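PDB 3DAO: putative Phosphate from Eubacterium rectale, which is of unproven function but, as a haloacid dehalogenase-like hydrolase, probably splits phosphate esters. Local coordinates for residues L81-V90 with V210-L219; P101-R112 with I158-F169. One frame throughout, in Å; residues are numbered along the deposited sequence.

Contact 1: L81-V90 with V210-L219; sequences LYITDGGTVV and VSKWTALSYL
Ala215 sets its methyl against Ile83, Gly87 and Val90 at once, a small residue that lets helix 212-222 settle on the central sheet of the Rossmann-like core of a haloacid dehalogenase-type hydrolase. Strand 81-84 and helical residues 212-219 run nearly antiparallel, at 156°. The two branches of Val90 divide the work: CG2 meets Ala215 CB, while CG1, anti to the backbone N (chi1 -178°), lies 3.7 Å from Leu219 CD2 as the two side chains slide past each other. Ile83 and Leu219 come tip to tip, and Ile83 CD1 also reaches 3.7 Å from the helix backbone at Leu216 CA. Because Gly87 has no side chain, which would collide with Ser211 O, the hairpin turn can draw close to the helix start. Lys212 leads away from this apolar seam to salt bridges with Asp27 and Asp239, consistent with the conserved lysine of the family's active site. Thr88 presses CG2 to 3.6 Å from Val210 CG1 and gives its hydroxyl to Asp85 O, 3.2 Å from OG1. An alanine here removes both branches and would probably open a gap beside Val210 and leave Asp85 O without this donor. Ser211 caps the helix, its OG taking Thr214 N at 2.9 Å. Between turn and cap sits a water that accepts from Ser211 N and donates to Gly87 O, 2.7 Å away.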
loop_
_atom_site.group_PDB
_atom_site.type_symbol
_atom_site.label_atom_id
_atom_site.label_comp_id
_atom_site.label_asym_id
_atom_site.label_seq_id
_atom_site.Cartn_x
_atom_site.Cartn_y
_atom_site.Cartn_z
ATOM N N LEU A 81 6.077 11.807 -5.748
ATOM C CA LEU A 81 6.783 10.668 -5.119
ATOM C C LEU A 81 5.745 9.607 -4.799
ATOM O O LEU A 81 4.573 9.898 -4.551
ATOM C CB LEU A 81 7.538 11.072 -3.885
ATOM C CG LEU A 81 8.785 11.920 -4.146
ATOM C CD1 LEU A 81 9.362 12.359 -2.819
ATOM C CD2 LEU A 81 9.799 11.153 -4.958
ATOM N N TYR A 82 6.179 8.357 -4.884
ATOM C CA TYR A 82 5.281 7.208 -4.754
ATOM C C TYR A 82 5.710 6.194 -3.724
ATOM O O TYR A 82 6.849 5.731 -3.707
ATOM C CB TYR A 82 5.203 6.465 -6.097
ATOM C CG TYR A 82 4.725 7.330 -7.235
ATOM C CD1 TYR A 82 5.598 8.146 -7.924
ATOM C CD2 TYR A 82 3.398 7.330 -7.623
ATOM C CE1 TYR A 82 5.157 8.946 -8.947
ATOM C CE2 TYR A 82 2.948 8.142 -8.656
ATOM C CZ TYR A 82 3.820 8.945 -9.309
ATOM O OH TYR A 82 3.344 9.757 -10.343
ATOM N N ILE A 83 4.762 5.884 -2.851
ATOM C CA ILE A 83 4.896 4.798 -1.886
ATOM C C ILE A 83 3.810 3.802 -2.305
ATOM O O ILE A 83 2.622 4.136 -2.386
ATOM C CB ILE A 83 4.792 5.255 -0.424
ATOM C CG1 ILE A 83 5.991 6.136 -0.048
ATOM C CG2 ILE A 83 4.715 4.003 0.516
ATOM C CD1 ILE A 83 5.836 6.881 1.268
ATOM N N THR A 84 4.235 2.575 -2.606
ATOM C CA THR A 84 3.341 1.592 -3.182
ATOM C C THR A 84 3.277 0.328 -2.358
ATOM O O THR A 84 4.098 0.089 -1.474
ATOM C CB THR A 84 3.817 1.176 -4.621
ATOM O OG1 THR A 84 4.895 0.220 -4.561
ATOM C CG2 THR A 84 4.262 2.402 -5.462
ATOM N N ASP A 85 2.260 -0.459 -2.655
ATOM C CA ASP A 85 2.162 -1.821 -2.081
ATOM C C ASP A 85 2.232 -1.817 -0.578
ATOM O O ASP A 85 2.860 -2.707 0.050
ATOM C CB ASP A 85 3.237 -2.745 -2.667
ATOM C CG ASP A 85 3.040 -3.022 -4.140
ATOM O OD1 ASP A 85 3.532 -2.231 -4.959
ATOM O OD2 ASP A 85 2.389 -4.043 -4.478
ATOM N N GLY A 86 1.635 -0.779 -0.020
ATOM C CA GLY A 86 1.491 -0.606 1.417
ATOM C C GLY A 86 2.760 -0.226 2.140
ATOM O O GLY A 86 2.874 -0.402 3.355
ATOM N N GLY A 87 3.716 0.308 1.410
ATOM C CA GLY A 87 4.969 0.721 2.045
ATOM C C GLY A 87 6.198 -0.122 1.766
ATOM O O GLY A 87 7.235 0.098 2.369
ATOM N N THR A 88 6.104 -1.055 0.822
ATOM C CA THR A 88 7.215 -1.945 0.501
ATOM C C THR A 88 8.118 -1.404 -0.610
ATOM O O THR A 88 9.240 -1.887 -0.819
ATOM C CB THR A 88 6.738 -3.355 0.104
ATOM O OG1 THR A 88 5.795 -3.272 -0.973
ATOM C CG2 THR A 88 6.132 -4.097 1.308
ATOM N N VAL A 89 7.615 -0.363 -1.287
ATOM C CA VAL A 89 8.382 0.320 -2.347
ATOM C C VAL A 89 8.164 1.828 -2.274
ATOM O O VAL A 89 7.023 2.289 -2.088
ATOM C CB VAL A 89 7.967 -0.136 -3.751
ATOM C CG1 VAL A 89 8.950 0.385 -4.823
ATOM C CG2 VAL A 89 7.829 -1.659 -3.833
ATOM N N VAL A 90 9.289 2.537 -2.371
ATOM C CA VAL A 90 9.371 3.996 -2.407
ATOM C C VAL A 90 10.138 4.368 -3.689
ATOM O O VAL A 90 11.265 3.926 -3.917
ATOM C CB VAL A 90 10.129 4.565 -1.210
ATOM C CG1 VAL A 90 10.157 6.114 -1.244
ATOM C CG2 VAL A 90 9.590 4.039 0.129
ATOM N N VAL A 210 7.664 -3.439 7.953
ATOM C CA VAL A 210 7.056 -2.707 6.831
ATOM C C VAL A 210 5.799 -1.982 7.274
ATOM O O VAL A 210 4.973 -2.504 8.020
ATOM C CB VAL A 210 6.713 -3.631 5.646
ATOM C CG1 VAL A 210 5.635 -2.988 4.703
ATOM C CG2 VAL A 210 7.957 -3.995 4.890
ATOM N N SER A 211 5.685 -0.742 6.809
ATOM C CA SER A 211 4.454 0.014 6.995
ATOM C C SER A 211 4.468 1.283 6.160
ATOM O O SER A 211 5.502 1.713 5.676
ATOM C CB SER A 211 4.263 0.429 8.443
ATOM O OG SER A 211 5.199 1.449 8.848
ATOM N N LYS A 212 3.305 1.904 6.074
ATOM C CA LYS A 212 3.213 3.197 5.386
ATOM C C LYS A 212 4.093 4.228 6.106
ATOM O O LYS A 212 4.832 5.000 5.476
ATOM C CB LYS A 212 1.756 3.694 5.317
ATOM C CG LYS A 212 0.899 3.013 4.295
ATOM C CD LYS A 212 -0.543 3.552 4.409
ATOM C CE LYS A 212 -1.378 3.126 3.244
ATOM N NZ LYS A 212 -2.813 3.445 3.524
ATOM N N TRP A 213 4.099 4.203 7.432
ATOM C CA TRP A 213 4.896 5.201 8.186
ATOM C C TRP A 213 6.390 4.955 8.046
ATOM O O TRP A 213 7.180 5.880 7.929
ATOM C CB TRP A 213 4.517 5.286 9.668
ATOM C CG TRP A 213 5.329 6.337 10.339
ATOM C CD1 TRP A 213 6.348 6.138 11.219
ATOM C CD2 TRP A 213 5.292 7.750 10.084
ATOM N NE1 TRP A 213 6.915 7.348 11.581
ATOM C CE2 TRP A 213 6.273 8.353 10.908
ATOM C CE3 TRP A 213 4.499 8.566 9.287
ATOM C CZ2 TRP A 213 6.492 9.721 10.923
ATOM C CZ3 TRP A 213 4.724 9.956 9.317
ATOM C CH2 TRP A 213 5.698 10.502 10.118
ATOM N N THR A 214 6.789 3.700 8.018
ATOM C CA THR A 214 8.208 3.373 7.801
ATOM C C THR A 214 8.719 3.971 6.493
ATOM O O THR A 214 9.769 4.652 6.418
ATOM C CB THR A 214 8.462 1.840 7.810
ATOM O OG1 THR A 214 8.129 1.332 9.107
ATOM C CG2 THR A 214 9.948 1.514 7.533
ATOM N N ALA A 215 7.939 3.713 5.453
ATOM C CA ALA A 215 8.283 4.166 4.115
ATOM C C ALA A 215 8.232 5.691 4.049
ATOM O O ALA A 215 9.086 6.309 3.435
ATOM C CB ALA A 215 7.350 3.577 3.040
ATOM N N LEU A 216 7.216 6.271 4.662
ATOM C CA LEU A 216 7.084 7.731 4.639
ATOM C C LEU A 216 8.217 8.373 5.403
ATOM O O LEU A 216 8.766 9.387 5.000
ATOM C CB LEU A 216 5.708 8.185 5.131
ATOM C CG LEU A 216 5.351 9.644 4.921
ATOM C CD1 LEU A 216 5.464 9.980 3.456
ATOM C CD2 LEU A 216 3.945 9.969 5.478
ATOM N N SER A 217 8.608 7.748 6.506
ATOM C CA SER A 217 9.708 8.253 7.326
ATOM C C SER A 217 11.017 8.276 6.550
ATOM O O SER A 217 11.853 9.160 6.730
ATOM C CB SER A 217 9.874 7.401 8.584
ATOM O OG SER A 217 8.736 7.518 9.395
ATOM N N TYR A 218 11.165 7.293 5.674
ATOM C CA TYR A 218 12.320 7.191 4.801
ATOM C C TYR A 218 12.454 8.453 3.946
ATOM O O TYR A 218 13.560 9.049 3.818
ATOM C CB TYR A 218 12.268 5.927 3.925
ATOM C CG TYR A 218 13.242 5.980 2.807
ATOM C CD1 TYR A 218 14.557 5.551 2.981
ATOM C CD2 TYR A 218 12.896 6.539 1.581
ATOM C CE1 TYR A 218 15.456 5.644 1.951
ATOM C CE2 TYR A 218 13.784 6.638 0.564
ATOM C CZ TYR A 218 15.074 6.202 0.751
ATOM O OH TYR A 218 15.943 6.320 -0.287
ATOM N N LEU A 219 11.314 8.871 3.388
ATOM C CA LEU A 219 11.261 10.073 2.565
ATOM C C LEU A 219 11.471 11.332 3.383
ATOM O O LEU A 219 12.200 12.235 2.954
ATOM C CB LEU A 219 9.960 10.201 1.775
ATOM C CG LEU A 219 9.828 9.342 0.527
ATOM C CD1 LEU A 219 8.438 9.536 -0.140
ATOM C CD2 LEU A 219 11.010 9.603 -0.462
HETATM O O HOH W 1 8.149 -0.036 4.925
#

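Contact 2: P101-R112 with I158-F169; sequences PMDEDIWKGMCR and ITRLDRNDIIKF
Trp107 and Ile166 cross at about a right angle, with Ile166 CG1 poised over one face of the indole, 3.6 Å from the centroid of its six-membered ring in a CH-pi contact. Lys108 CG lies over the rim of the opposite face, and Ile158 O comes in at the ring edge, 3.5 Å from Trp107 CZ3. The indole reaches this slot with CG between the backbone N and carbonyl carbon (chi1 61°), a torsion uncommon within helices. Its NE1 donates to a water that in turn donates to Arg163 O, carrying the polar edge across to the loop. Phe169 is the second large surface. Met110, a selenomethionine, holds CB over the centre of the phenyl face, 3.7 Å from its centroid, and SE approaches the same ring obliquely as a Met-aromatic contact. Cys111 SG meets the ring at CE1, also obliquely. Phe169 ties helix 104-117 to strand 168-172 in the six-stranded sheet of what is probably the cap domain, while Trp107 packs against the chain leading into that strand; Phe185 also packs on Phe169. Thr159 turns CG2 to the helix, 3.6 Å from Cys111 CB, while its OG1 is hydrogen-bonded to Asp157 OD1 and accepts from a water that itself accepts from Arg112 NE. The extended Lys108 chain ends among three oxygens. Lys108 NZ donates to Thr159 O at 3.0 Å, from above the carbonyl plane. Lys108 NZ also donates to Leu161 O at 2.8 Å, tilted only 15° from that carbonyl's plane, and forms a salt bridge with Glu104 OE2.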
loop_
_atom_site.group_PDB
_atom_site.type_symbol
_atom_site.label_atom_id
_atom_site.label_comp_id
_atom_site.label_asym_id
_atom_site.label_seq_id
_atom_site.Cartn_x
_atom_site.Cartn_y
_atom_site.Cartn_z
ATOM N N PRO A 101 12.287 -5.677 0.667
ATOM C CA PRO A 101 11.958 -7.042 0.271
ATOM C C PRO A 101 12.154 -8.055 1.360
ATOM O O PRO A 101 12.779 -7.775 2.377
ATOM C CB PRO A 101 12.935 -7.312 -0.847
ATOM C CG PRO A 101 14.176 -6.529 -0.455
ATOM C CD PRO A 101 13.647 -5.287 0.253
HETATM N N MSE A 102 11.564 -9.223 1.141
HETATM C CA MSE A 102 11.666 -10.326 2.085
HETATM C C MSE A 102 12.863 -11.224 1.788
HETATM O O MSE A 102 13.155 -11.570 0.614
HETATM C CB MSE A 102 10.358 -11.147 2.047
HETATM C CG MSE A 102 9.132 -10.238 2.144
HETATM SE SE MSE A 102 7.491 -11.251 1.896
HETATM C CE MSE A 102 7.408 -11.985 3.690
ATOM N N ASP A 103 13.575 -11.561 2.846
ATOM C CA ASP A 103 14.695 -12.500 2.723
ATOM C C ASP A 103 14.194 -13.846 2.223
ATOM O O ASP A 103 13.139 -14.330 2.623
ATOM C CB ASP A 103 15.418 -12.734 4.037
ATOM C CG ASP A 103 16.587 -13.686 3.870
ATOM O OD1 ASP A 103 17.547 -13.323 3.166
ATOM O OD2 ASP A 103 16.536 -14.811 4.407
ATOM N N GLU A 104 14.987 -14.433 1.346
ATOM C CA GLU A 104 14.686 -15.716 0.689
ATOM C C GLU A 104 14.203 -16.814 1.643
ATOM O O GLU A 104 13.264 -17.546 1.327
ATOM C CB GLU A 104 15.912 -16.215 -0.111
ATOM C CG GLU A 104 15.605 -17.356 -1.056
ATOM C CD GLU A 104 16.851 -17.843 -1.764
ATOM O OE1 GLU A 104 17.915 -17.786 -1.113
ATOM O OE2 GLU A 104 16.761 -18.270 -2.940
ATOM N N ASP A 105 14.840 -16.922 2.800
ATOM C CA ASP A 105 14.485 -17.918 3.832
ATOM C C ASP A 105 13.079 -17.721 4.377
ATOM O O ASP A 105 12.420 -18.658 4.842
ATOM C CB ASP A 105 15.453 -17.875 5.034
ATOM C CG ASP A 105 16.750 -18.618 4.771
ATOM O OD1 ASP A 105 16.836 -19.325 3.751
ATOM O OD2 ASP A 105 17.669 -18.510 5.606
ATOM N N ILE A 106 12.641 -16.475 4.361
ATOM C CA ILE A 106 11.319 -16.132 4.867
ATOM C C ILE A 106 10.258 -16.533 3.814
ATOM O O ILE A 106 9.430 -17.392 4.062
ATOM C CB ILE A 106 11.175 -14.640 5.201
ATOM C CG1 ILE A 106 12.185 -14.192 6.266
ATOM C CG2 ILE A 106 9.762 -14.372 5.702
ATOM C CD1 ILE A 106 12.001 -14.874 7.574
ATOM N N TRP A 107 10.304 -15.938 2.635
ATOM C CA TRP A 107 9.225 -16.243 1.634
ATOM C C TRP A 107 9.265 -17.673 1.103
ATOM O O TRP A 107 8.214 -18.280 0.853
ATOM C CB TRP A 107 9.141 -15.207 0.481
ATOM C CG TRP A 107 10.336 -15.035 -0.402
ATOM C CD1 TRP A 107 11.352 -14.165 -0.204
ATOM C CD2 TRP A 107 10.598 -15.675 -1.654
ATOM N NE1 TRP A 107 12.263 -14.265 -1.214
ATOM C CE2 TRP A 107 11.826 -15.166 -2.132
ATOM C CE3 TRP A 107 9.931 -16.640 -2.410
ATOM C CZ2 TRP A 107 12.411 -15.596 -3.323
ATOM C CZ3 TRP A 107 10.498 -17.050 -3.616
ATOM C CH2 TRP A 107 11.739 -16.547 -4.042
ATOM N N LYS A 108 10.467 -18.224 0.925
ATOM C CA LYS A 108 10.577 -19.627 0.475
ATOM C C LYS A 108 10.144 -20.565 1.610
ATOM O O LYS A 108 9.461 -21.572 1.382
ATOM C CB LYS A 108 11.981 -19.974 -0.019
ATOM C CG LYS A 108 12.243 -19.371 -1.380
ATOM C CD LYS A 108 13.527 -19.852 -2.021
ATOM C CE LYS A 108 13.619 -19.277 -3.434
ATOM N NZ LYS A 108 14.818 -19.729 -4.208
ATOM N N GLY A 109 10.503 -20.223 2.821
ATOM C CA GLY A 109 10.072 -20.979 4.003
ATOM C C GLY A 109 8.541 -21.014 4.133
ATOM O O GLY A 109 7.921 -22.051 4.457
HETATM N N MSE A 110 7.934 -19.859 3.877
HETATM C CA MSE A 110 6.462 -19.723 3.885
HETATM C C MSE A 110 5.848 -20.617 2.814
HETATM O O MSE A 110 4.863 -21.304 3.067
HETATM C CB MSE A 110 6.029 -18.286 3.688
HETATM C CG MSE A 110 6.330 -17.444 4.889
HETATM SE SE MSE A 110 6.034 -15.583 4.484
HETATM C CE MSE A 110 6.146 -14.845 6.312
ATOM N N CYS A 111 6.423 -20.574 1.623
ATOM C CA CYS A 111 5.950 -21.400 0.496
ATOM C C CYS A 111 5.932 -22.870 0.912
ATOM O O CYS A 111 4.955 -23.595 0.733
ATOM C CB CYS A 111 6.879 -21.292 -0.709
ATOM S SG CYS A 111 6.806 -19.776 -1.727
ATOM N N ARG A 112 7.070 -23.332 1.432
ATOM C CA ARG A 112 7.193 -24.765 1.818
ATOM C C ARG A 112 6.214 -25.165 2.862
ATOM O O ARG A 112 5.591 -26.244 2.778
ATOM C CB ARG A 112 8.617 -25.096 2.274
ATOM C CG ARG A 112 9.569 -24.935 1.153
ATOM C CD ARG A 112 11.004 -25.182 1.562
ATOM N NE ARG A 112 11.880 -24.976 0.417
ATOM C CZ ARG A 112 12.788 -24.008 0.368
ATOM N NH1 ARG A 112 13.049 -23.272 1.432
ATOM N NH2 ARG A 112 13.505 -23.861 -0.705
ATOM N N ILE A 158 7.568 -21.714 -7.155
ATOM C CA ILE A 158 8.024 -20.417 -6.651
ATOM C C ILE A 158 9.345 -20.549 -5.880
ATOM O O ILE A 158 10.162 -19.637 -5.891
ATOM C CB ILE A 158 6.917 -19.728 -5.799
ATOM C CG1 ILE A 158 5.753 -19.316 -6.714
ATOM C CG2 ILE A 158 7.413 -18.513 -5.146
ATOM C CD1 ILE A 158 4.520 -18.796 -5.937
ATOM N N THR A 159 9.570 -21.706 -5.262
ATOM C CA THR A 159 10.776 -21.879 -4.428
ATOM C C THR A 159 12.001 -22.061 -5.301
ATOM O O THR A 159 13.117 -22.076 -4.801
ATOM C CB THR A 159 10.702 -23.066 -3.434
ATOM O OG1 THR A 159 10.713 -24.315 -4.146
ATOM C CG2 THR A 159 9.469 -22.979 -2.542
ATOM N N ARG A 160 11.792 -22.149 -6.602
ATOM C CA ARG A 160 12.899 -22.329 -7.540
ATOM C C ARG A 160 13.243 -21.008 -8.220
ATOM O O ARG A 160 14.158 -20.928 -9.015
ATOM C CB ARG A 160 12.626 -23.486 -8.519
ATOM C CG ARG A 160 12.590 -24.846 -7.784
ATOM C CD ARG A 160 12.657 -26.052 -8.699
ATOM N NE ARG A 160 12.947 -27.286 -7.960
ATOM C CZ ARG A 160 12.099 -28.295 -7.778
ATOM N NH1 ARG A 160 10.872 -28.253 -8.298
ATOM N NH2 ARG A 160 12.491 -29.362 -7.084
ATOM N N LEU A 161 12.539 -19.951 -7.835
ATOM C CA LEU A 161 12.833 -18.634 -8.384
ATOM C C LEU A 161 14.042 -18.032 -7.687
ATOM O O LEU A 161 14.328 -18.272 -6.518
ATOM C CB LEU A 161 11.667 -17.668 -8.247
ATOM C CG LEU A 161 10.381 -18.086 -8.928
ATOM C CD1 LEU A 161 9.269 -17.133 -8.535
ATOM C CD2 LEU A 161 10.594 -18.104 -10.443
ATOM N N ASP A 162 14.758 -17.240 -8.456
ATOM C CA ASP A 162 15.939 -16.565 -7.963
ATOM C C ASP A 162 15.689 -15.089 -8.107
ATOM O O ASP A 162 15.874 -14.526 -9.173
ATOM C CB ASP A 162 17.150 -16.961 -8.803
ATOM C CG ASP A 162 18.419 -16.325 -8.317
ATOM O OD1 ASP A 162 18.521 -16.061 -7.099
ATOM O OD2 ASP A 162 19.320 -16.115 -9.153
ATOM N N ARG A 163 15.245 -14.479 -7.020
ATOM C CA ARG A 163 14.899 -13.079 -7.034
ATOM C C ARG A 163 15.179 -12.390 -5.722
ATOM O O ARG A 163 15.215 -13.019 -4.659
ATOM C CB ARG A 163 13.433 -12.933 -7.393
ATOM C CG ARG A 163 13.114 -13.551 -8.729
ATOM C CD ARG A 163 11.791 -13.152 -9.132
ATOM N NE ARG A 163 11.746 -11.720 -9.344
ATOM C CZ ARG A 163 11.765 -11.160 -10.542
ATOM N NH1 ARG A 163 11.833 -11.926 -11.616
ATOM N NH2 ARG A 163 11.709 -9.853 -10.670
ATOM N N ASN A 164 15.340 -11.085 -5.832
ATOM C CA ASN A 164 15.651 -10.252 -4.663
ATOM C C ASN A 164 14.624 -9.172 -4.431
ATOM O O ASN A 164 14.843 -8.257 -3.626
ATOM C CB ASN A 164 17.021 -9.577 -4.804
ATOM C CG ASN A 164 17.455 -8.865 -3.529
ATOM O OD1 ASN A 164 18.506 -8.208 -3.497
ATOM N ND2 ASN A 164 16.654 -8.997 -2.461
ATOM N N ASP A 165 13.492 -9.333 -5.092
ATOM C CA ASP A 165 12.407 -8.357 -5.011
ATOM C C ASP A 165 11.031 -8.891 -4.646
ATOM O O ASP A 165 10.046 -8.363 -5.120
ATOM C CB ASP A 165 12.303 -7.599 -6.329
ATOM C CG ASP A 165 11.992 -8.486 -7.520
ATOM O OD1 ASP A 165 11.983 -9.729 -7.384
ATOM O OD2 ASP A 165 11.740 -7.939 -8.623
ATOM N N ILE A 166 10.988 -9.958 -3.855
ATOM C CA ILE A 166 9.705 -10.456 -3.320
ATOM C C ILE A 166 9.315 -9.530 -2.178
ATOM O O ILE A 166 9.968 -9.455 -1.120
ATOM C CB ILE A 166 9.759 -11.946 -2.887
ATOM C CG1 ILE A 166 10.124 -12.836 -4.089
ATOM C CG2 ILE A 166 8.441 -12.348 -2.298
ATOM C CD1 ILE A 166 9.253 -12.704 -5.272
ATOM N N ILE A 167 8.224 -8.799 -2.409
ATOM C CA ILE A 167 7.732 -7.816 -1.466
ATOM C C ILE A 167 6.507 -8.261 -0.697
ATOM O O ILE A 167 6.164 -7.690 0.344
ATOM C CB ILE A 167 7.479 -6.404 -2.133
ATOM C CG1 ILE A 167 6.433 -6.492 -3.248
ATOM C CG2 ILE A 167 8.843 -5.739 -2.530
ATOM C CD1 ILE A 167 5.958 -5.112 -3.743
ATOM N N LYS A 168 5.897 -9.352 -1.155
ATOM C CA LYS A 168 4.703 -9.875 -0.460
ATOM C C LYS A 168 4.511 -11.355 -0.755
ATOM O O LYS A 168 4.731 -11.795 -1.859
ATOM C CB LYS A 168 3.446 -9.135 -0.900
ATOM C CG LYS A 168 2.147 -9.650 -0.216
ATOM C CD LYS A 168 0.943 -8.813 -0.572
ATOM C CE LYS A 168 0.568 -8.940 -2.043
ATOM N NZ LYS A 168 -0.687 -8.141 -2.327
ATOM N N PHE A 169 4.154 -12.083 0.293
ATOM C CA PHE A 169 3.775 -13.483 0.191
ATOM C C PHE A 169 2.361 -13.535 0.748
ATOM O O PHE A 169 2.093 -13.070 1.860
ATOM C CB PHE A 169 4.702 -14.400 0.972
ATOM C CG PHE A 169 4.229 -15.850 0.993
ATOM C CD1 PHE A 169 4.648 -16.736 0.050
ATOM C CD2 PHE A 169 3.367 -16.292 1.973
ATOM C CE1 PHE A 169 4.203 -18.051 0.047
ATOM C CE2 PHE A 169 2.941 -17.618 1.986
ATOM C CZ PHE A 169 3.376 -18.485 1.013
HETATM O O HOH W 2 13.305 -10.817 -1.982
HETATM O O HOH W 3 15.588 -16.020 -4.199
HETATM O O HOH W 4 15.015 -13.025 -1.975
HETATM O O HOH W 5 11.094 -26.244 -1.885
HETATM O O HOH W 6 13.461 -25.425 -3.813
#

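Overall arrangement
The two contacts share no helix or strand and illustrate how one chain builds two separate helix-on-sheet units, probably core and cap. Contact 1, whose centre lies about 8 Å from that of the chain, is buried and almost wholly aliphatic, with close small residues and one bridging water. Contact 2, at about 19 Å, is partly exposed, and its aromatic and methionine packing (selenomethionine in the crystal) is rimmed by charges and several waters. One joins a helix to the eight-stranded core sheet, the other a helix to a strand of the six-stranded sheet and to the loop before it. Their centres stand about 20 Å apart, yet they meet where Ile167 of contact 2 rests its CD1 against Asp85, Thr88 and Val89 of contact 1.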